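Local coordinates for protein beta-galactosidase (Marinomonas sp. ef1, PDB 6Y2K) that hydrolyses terminal beta-galactosides as a cold-active GH42 beta-galactosidase that assembles into a hexamer, at residues A[107-112]-A[154-159]; A[473-478]-A[500-505]. All coordinates share one frame; numbering follows the deposited sequence.

Contact 1: residues A[107-112]-A[154-159]; sequences TFASLE and EADLAA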
loop_
_atom_site.group_PDB
_atom_site.type_symbol
_atom_site.label_atom_id
_atom_site.label_comp_id
_atom_site.label_asym_id
_atom_site.label_seq_id
_atom_site.Cartn_x
_atom_site.Cartn_y
_atom_site.Cartn_z
ATOM N N THR A 107 9.211 -45.150 -22.856
ATOM C CA THR A 107 9.778 -45.344 -21.527
ATOM C C THR A 107 11.152 -45.987 -21.673
ATOM O O THR A 107 11.336 -46.905 -22.483
ATOM C CB THR A 107 8.908 -46.165 -20.557
ATOM O OG1 THR A 107 9.716 -46.562 -19.435
ATOM C CG2 THR A 107 8.290 -47.410 -21.209
ATOM N N PHE A 108 12.102 -45.498 -20.873
ATOM C CA PHE A 108 13.469 -46.039 -20.813
ATOM C C PHE A 108 13.503 -47.519 -20.389
ATOM O O PHE A 108 14.503 -48.214 -20.633
ATOM C CB PHE A 108 14.318 -45.234 -19.817
ATOM C CG PHE A 108 14.649 -43.843 -20.269
ATOM C CD1 PHE A 108 15.737 -43.621 -21.094
ATOM C CD2 PHE A 108 13.893 -42.745 -19.845
ATOM C CE1 PHE A 108 16.071 -42.341 -21.509
ATOM C CE2 PHE A 108 14.219 -41.464 -20.260
ATOM C CZ PHE A 108 15.311 -41.262 -21.091
ATOM N N ALA A 109 12.434 -47.997 -19.738
ATOM C CA ALA A 109 12.339 -49.398 -19.306
ATOM C C ALA A 109 11.990 -50.381 -20.425
ATOM O O ALA A 109 12.108 -51.593 -20.221
ATOM C CB ALA A 109 11.332 -49.542 -18.165
ATOM N N SER A 110 11.553 -49.874 -21.583
ATOM C CA SER A 110 11.098 -50.724 -22.679
ATOM C C SER A 110 12.256 -51.492 -23.298
ATOM O O SER A 110 13.122 -50.904 -23.931
ATOM C CB SER A 110 10.421 -49.898 -23.772
ATOM O OG SER A 110 10.049 -50.722 -24.868
ATOM N N LEU A 111 12.253 -52.810 -23.126
ATOM C CA LEU A 111 13.296 -53.660 -23.701
ATOM C C LEU A 111 13.138 -53.789 -25.224
ATOM O O LEU A 111 14.143 -53.862 -25.956
ATOM C CB LEU A 111 13.298 -55.027 -23.025
ATOM C CG LEU A 111 13.497 -55.006 -21.503
ATOM C CD1 LEU A 111 13.532 -56.432 -20.967
ATOM C CD2 LEU A 111 14.769 -54.257 -21.105
ATOM N N GLU A 112 11.889 -53.784 -25.699
ATOM C CA GLU A 112 11.618 -53.804 -27.133
ATOM C C GLU A 112 12.199 -52.567 -27.825
ATOM O O GLU A 112 12.849 -52.693 -28.861
ATOM C CB GLU A 112 10.113 -53.928 -27.427
ATOM C CG GLU A 112 9.497 -55.273 -27.037
ATOM C CD GLU A 112 8.054 -55.454 -27.512
ATOM O OE1 GLU A 112 7.584 -54.705 -28.402
ATOM O OE2 GLU A 112 7.372 -56.373 -27.010
ATOM N N GLU A 154 3.481 -50.945 -17.640
ATOM C CA GLU A 154 3.833 -52.324 -17.269
ATOM C C GLU A 154 5.337 -52.573 -17.352
ATOM O O GLU A 154 5.901 -53.195 -16.470
ATOM C CB GLU A 154 3.087 -53.347 -18.139
ATOM C CG GLU A 154 3.202 -54.795 -17.654
ATOM C CD GLU A 154 2.497 -55.038 -16.315
ATOM O OE1 GLU A 154 1.406 -54.451 -16.100
ATOM O OE2 GLU A 154 3.017 -55.819 -15.475
ATOM N N ALA A 155 5.981 -52.062 -18.400
ATOM C CA ALA A 155 7.431 -52.236 -18.573
ATOM C C ALA A 155 8.237 -51.638 -17.415
ATOM O O ALA A 155 9.244 -52.209 -17.004
ATOM C CB ALA A 155 7.885 -51.642 -19.902
ATOM N N ASP A 156 7.776 -50.505 -16.889
ATOM C CA ASP A 156 8.432 -49.846 -15.764
ATOM C C ASP A 156 8.314 -50.685 -14.487
ATOM O O ASP A 156 9.257 -50.770 -13.704
ATOM C CB ASP A 156 7.830 -48.459 -15.518
ATOM C CG ASP A 156 7.864 -47.579 -16.756
ATOM O OD1 ASP A 156 8.977 -47.141 -17.114
ATOM O OD2 ASP A 156 6.783 -47.337 -17.354
ATOM N N LEU A 157 7.147 -51.288 -14.283
ATOM C CA LEU A 157 6.911 -52.133 -13.107
ATOM C C LEU A 157 7.746 -53.404 -13.174
ATOM O O LEU A 157 8.297 -53.834 -12.160
ATOM C CB LEU A 157 5.439 -52.493 -12.984
ATOM C CG LEU A 157 5.024 -53.327 -11.758
ATOM C CD1 LEU A 157 5.557 -52.731 -10.471
ATOM C CD2 LEU A 157 3.514 -53.417 -11.720
ATOM N N ALA A 158 7.837 -53.991 -14.370
ATOM C CA ALA A 158 8.629 -55.196 -14.583
ATOM C C ALA A 158 10.100 -54.940 -14.272
ATOM O O ALA A 158 10.730 -55.724 -13.559
ATOM C CB ALA A 158 8.457 -55.712 -16.005
ATOM N N ALA A 159 10.634 -53.832 -14.786
ATOM C CA ALA A 159 12.014 -53.439 -14.490
ATOM C C ALA A 159 12.236 -53.147 -12.999
ATOM O O ALA A 159 13.286 -53.494 -12.450
ATOM C CB ALA A 159 12.421 -52.237 -15.335
HETATM O O HOH W 1 10.946 -53.598 -18.590
#
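A loop-to-helix junction of the (beta/alpha)8 barrel meets the first turns of another helix here: residues 107-112 form a type I turn, T107 to S110, that leads into helix 111-128, and residues 154-159 open helix 154-168, which follows the next barrel strand, 134-138. A single direct hydrogen bond joins them, tip to tip. T107 OG1 lies anti to its backbone N (chi1 165°) and donates to D156 OD1 over a short 2.5 Å, on the syn lone pair of that oxygen. The same hydroxyl accepts from A109 N in an ST turn (OG1 to N 3.1 Å, N-H...O angle 161°), so its rotation is set from two directions. D156 holds CG beside its own backbone N (chi1 -55°), turning the carboxylate back toward the start of its helix, where OD2 takes hydrogen bonds from S151 OG and A153 N. With donors at both oxygens and the helix start close by, the aspartate would be expected to stay ionised. An alanine in place of T107 would remove both OG1 bonds and would probably loosen the turn as well as its tie to D156. Apolar packing is slight and made by methyl groups: A109 CB points at the helix, 4.1 Å from A159 CB and 4.4 Å from A155 CB, and also touches D156 OD1 at 3.5 Å. These small residues let the turn lie close against the helix, with the A109 and D156 CA atoms 5.3 Å apart. S110 faces the other way and caps helix 111-128 through OG to Y113 N. Water completes the polar contact, donating one hydrogen to A109 O at 2.8 Å and the other to A155 O, a carbonyl that also accepts from A159 N within the helix.

Contact 2: residues A[473-478]-A[500-505]; sequences QAHITP and KTETYQ
The ring of H475 and the carbonyl of K500 form the centre of this loop-to-loop contact. With CG anti to the backbone N (chi1 176°), the imidazole reaches across so that ND1 donates to K500 O at 3.0 Å; the oxygen lies at the ring edge, near its plane, and receives the N-H on a lone pair. ND1 therefore carries a proton. E502 comes over one face, its backbone N 3.3 Å from H475 CE1 and its CB making a CH-pi contact over the same face, 4.1 Å from the centroid of the H475 ring; T477 N lies over the rim of the opposite face. The E502 chain bends at chi2 and leads away from the ring; its carboxylate, turned almost perpendicular to the imidazole, forms a salt bridge with K167 through OE1. Beside the histidine, K500 N donates to A474 O at 3.0 Å, approaching from above the carbonyl plane, so the K500 backbone is gripped at both its N-H and its C=O. A water adds to this grip, accepting from I476 N and donating to K500 O at 2.9 Å. Farther out, a type I turn from T501 to Y504 places E502 over the ring; the turn is closed weakly by Y504 N to T501 O, and just beyond it Q505 is tied back to T501 by T501 N to Q505 O (2.7 Å) and Q505 N to T501 OG1. The K500 side chain bends away at chi2, and its NZ bonds to Q363 of a second subunit, whose NE2 also reaches Y504 O. Both loops follow neighbouring parallel strands, 467-470 and 490-493, of the domain named for trimerisation. T477 caps helix 478-486 through L480 N, while the 500-505 loop extends to helix 418-426, where Y504 OH meets S423 O, and to barrel-domain helix 205-233, where R213 bonds E502 O.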
loop_
_atom_site.group_PDB
_atom_site.type_symbol
_atom_site.label_atom_id
_atom_site.label_comp_id
_atom_site.label_asym_id
_atom_site.label_seq_id
_atom_site.Cartn_x
_atom_site.Cartn_y
_atom_site.Cartn_z
ATOM N N GLN A 473 23.154 -32.564 2.471
ATOM C CA GLN A 473 23.605 -33.897 2.061
ATOM C C GLN A 473 22.847 -34.923 2.906
ATOM O O GLN A 473 23.361 -35.430 3.897
ATOM C CB GLN A 473 25.128 -34.005 2.223
ATOM C CG GLN A 473 25.762 -35.242 1.606
ATOM C CD GLN A 473 25.581 -35.372 0.093
ATOM O OE1 GLN A 473 25.462 -34.362 -0.594
ATOM N NE2 GLN A 473 25.543 -36.585 -0.424
ATOM N N ALA A 474 21.607 -35.193 2.496
ATOM C CA ALA A 474 20.612 -35.911 3.316
ATOM C C ALA A 474 21.125 -37.247 3.847
ATOM O O ALA A 474 21.089 -37.492 5.052
ATOM C CB ALA A 474 19.317 -36.095 2.535
ATOM N N HIS A 475 21.622 -38.086 2.943
ATOM C CA HIS A 475 22.336 -39.305 3.318
ATOM C C HIS A 475 23.832 -39.159 3.064
ATOM O O HIS A 475 24.241 -38.759 1.973
ATOM C CB HIS A 475 21.801 -40.515 2.540
ATOM C CG HIS A 475 22.561 -41.779 2.807
ATOM N ND1 HIS A 475 22.628 -42.352 4.060
ATOM C CD2 HIS A 475 23.305 -42.565 1.994
ATOM C CE1 HIS A 475 23.371 -43.444 4.002
ATOM N NE2 HIS A 475 23.800 -43.590 2.762
ATOM N N ILE A 476 24.624 -39.495 4.082
ATOM C CA ILE A 476 26.081 -39.517 4.007
ATOM C C ILE A 476 26.489 -40.986 3.977
ATOM O O ILE A 476 26.234 -41.715 4.939
ATOM C CB ILE A 476 26.735 -38.852 5.250
ATOM C CG1 ILE A 476 26.319 -37.375 5.358
ATOM C CG2 ILE A 476 28.259 -38.989 5.208
ATOM C CD1 ILE A 476 26.698 -36.728 6.668
ATOM N N THR A 477 27.125 -41.410 2.884
ATOM C CA THR A 477 27.656 -42.778 2.787
ATOM C C THR A 477 28.826 -42.928 3.763
ATOM O O THR A 477 29.464 -41.935 4.114
ATOM C CB THR A 477 28.158 -43.129 1.377
ATOM O OG1 THR A 477 29.183 -42.208 0.984
ATOM C CG2 THR A 477 27.028 -43.079 0.363
ATOM N N PRO A 478 29.105 -44.161 4.224
ATOM C CA PRO A 478 30.295 -44.333 5.075
ATOM C C PRO A 478 31.593 -43.870 4.400
ATOM O O PRO A 478 32.510 -43.403 5.080
ATOM C CB PRO A 478 30.320 -45.847 5.331
ATOM C CG PRO A 478 28.891 -46.262 5.204
ATOM C CD PRO A 478 28.339 -45.413 4.097
ATOM N N LYS A 500 19.132 -38.753 6.927
ATOM C CA LYS A 500 18.511 -39.980 6.413
ATOM C C LYS A 500 19.529 -41.092 6.184
ATOM O O LYS A 500 20.663 -40.840 5.755
ATOM C CB LYS A 500 17.773 -39.724 5.084
ATOM C CG LYS A 500 16.681 -38.662 5.119
ATOM C CD LYS A 500 15.481 -39.082 5.946
ATOM C CE LYS A 500 14.471 -37.954 6.084
ATOM N NZ LYS A 500 13.419 -38.271 7.087
ATOM N N THR A 501 19.094 -42.326 6.426
ATOM C CA THR A 501 19.834 -43.522 6.018
ATOM C C THR A 501 19.669 -43.746 4.498
ATOM O O THR A 501 18.924 -43.023 3.821
ATOM C CB THR A 501 19.322 -44.771 6.766
ATOM O OG1 THR A 501 17.946 -44.990 6.437
ATOM C CG2 THR A 501 19.475 -44.616 8.302
ATOM N N GLU A 502 20.360 -44.756 3.971
ATOM C CA GLU A 502 20.251 -45.117 2.550
ATOM C C GLU A 502 18.823 -45.515 2.140
ATOM O O GLU A 502 18.421 -45.276 0.997
ATOM C CB GLU A 502 21.228 -46.259 2.198
ATOM C CG GLU A 502 21.647 -46.322 0.719
ATOM C CD GLU A 502 20.630 -46.958 -0.238
ATOM O OE1 GLU A 502 19.821 -47.809 0.181
ATOM O OE2 GLU A 502 20.662 -46.610 -1.441
ATOM N N THR A 503 18.067 -46.102 3.071
ATOM C CA THR A 503 16.742 -46.650 2.783
ATOM C C THR A 503 15.584 -45.774 3.310
ATOM O O THR A 503 14.485 -46.284 3.532
ATOM C CB THR A 503 16.629 -48.080 3.367
ATOM O OG1 THR A 503 16.709 -48.013 4.789
ATOM C CG2 THR A 503 17.772 -48.965 2.857
ATOM N N TYR A 504 15.843 -44.470 3.476
ATOM C CA TYR A 504 14.862 -43.475 3.903
ATOM C C TYR A 504 14.362 -43.725 5.338
ATOM O O TYR A 504 13.164 -43.820 5.587
ATOM C CB TYR A 504 13.705 -43.363 2.887
ATOM C CG TYR A 504 13.243 -41.939 2.626
ATOM C CD1 TYR A 504 12.861 -41.097 3.671
ATOM C CD2 TYR A 504 13.177 -41.435 1.320
ATOM C CE1 TYR A 504 12.441 -39.795 3.430
ATOM C CE2 TYR A 504 12.763 -40.136 1.072
ATOM C CZ TYR A 504 12.391 -39.316 2.128
ATOM O OH TYR A 504 11.991 -38.024 1.881
ATOM N N GLN A 505 15.302 -43.832 6.275
ATOM C CA GLN A 505 14.970 -43.858 7.698
ATOM C C GLN A 505 15.799 -42.827 8.445
ATOM O O GLN A 505 16.838 -42.389 7.953
ATOM C CB GLN A 505 15.207 -45.244 8.313
ATOM C CG GLN A 505 14.388 -46.368 7.686
ATOM C CD GLN A 505 14.412 -47.658 8.496
ATOM O OE1 GLN A 505 14.675 -47.644 9.702
ATOM N NE2 GLN A 505 14.110 -48.781 7.835
HETATM O O HOH W 2 23.283 -40.130 6.628
#

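Contact 1 is buried within the barrel domain and touches no other subunit; contact 2 is partly buried, in the trimerisation domain, with a second subunit alongside. Their centres lie 28 Å apart and their nearest atoms about 15 Å, yet they share neighbours: helix 154-168 begins in contact 1 and carries K167, the salt-bridge partner of E502, near its end, while helix 205-233 touches F108 and A159 as well as Y504. Contact 1 sets a helix against a turn through a hydroxyl-carboxylate bond and methyl groups. Contact 2 joins two irregular loops through backbone carbonyls and an imidazole. Each also includes one bridging water.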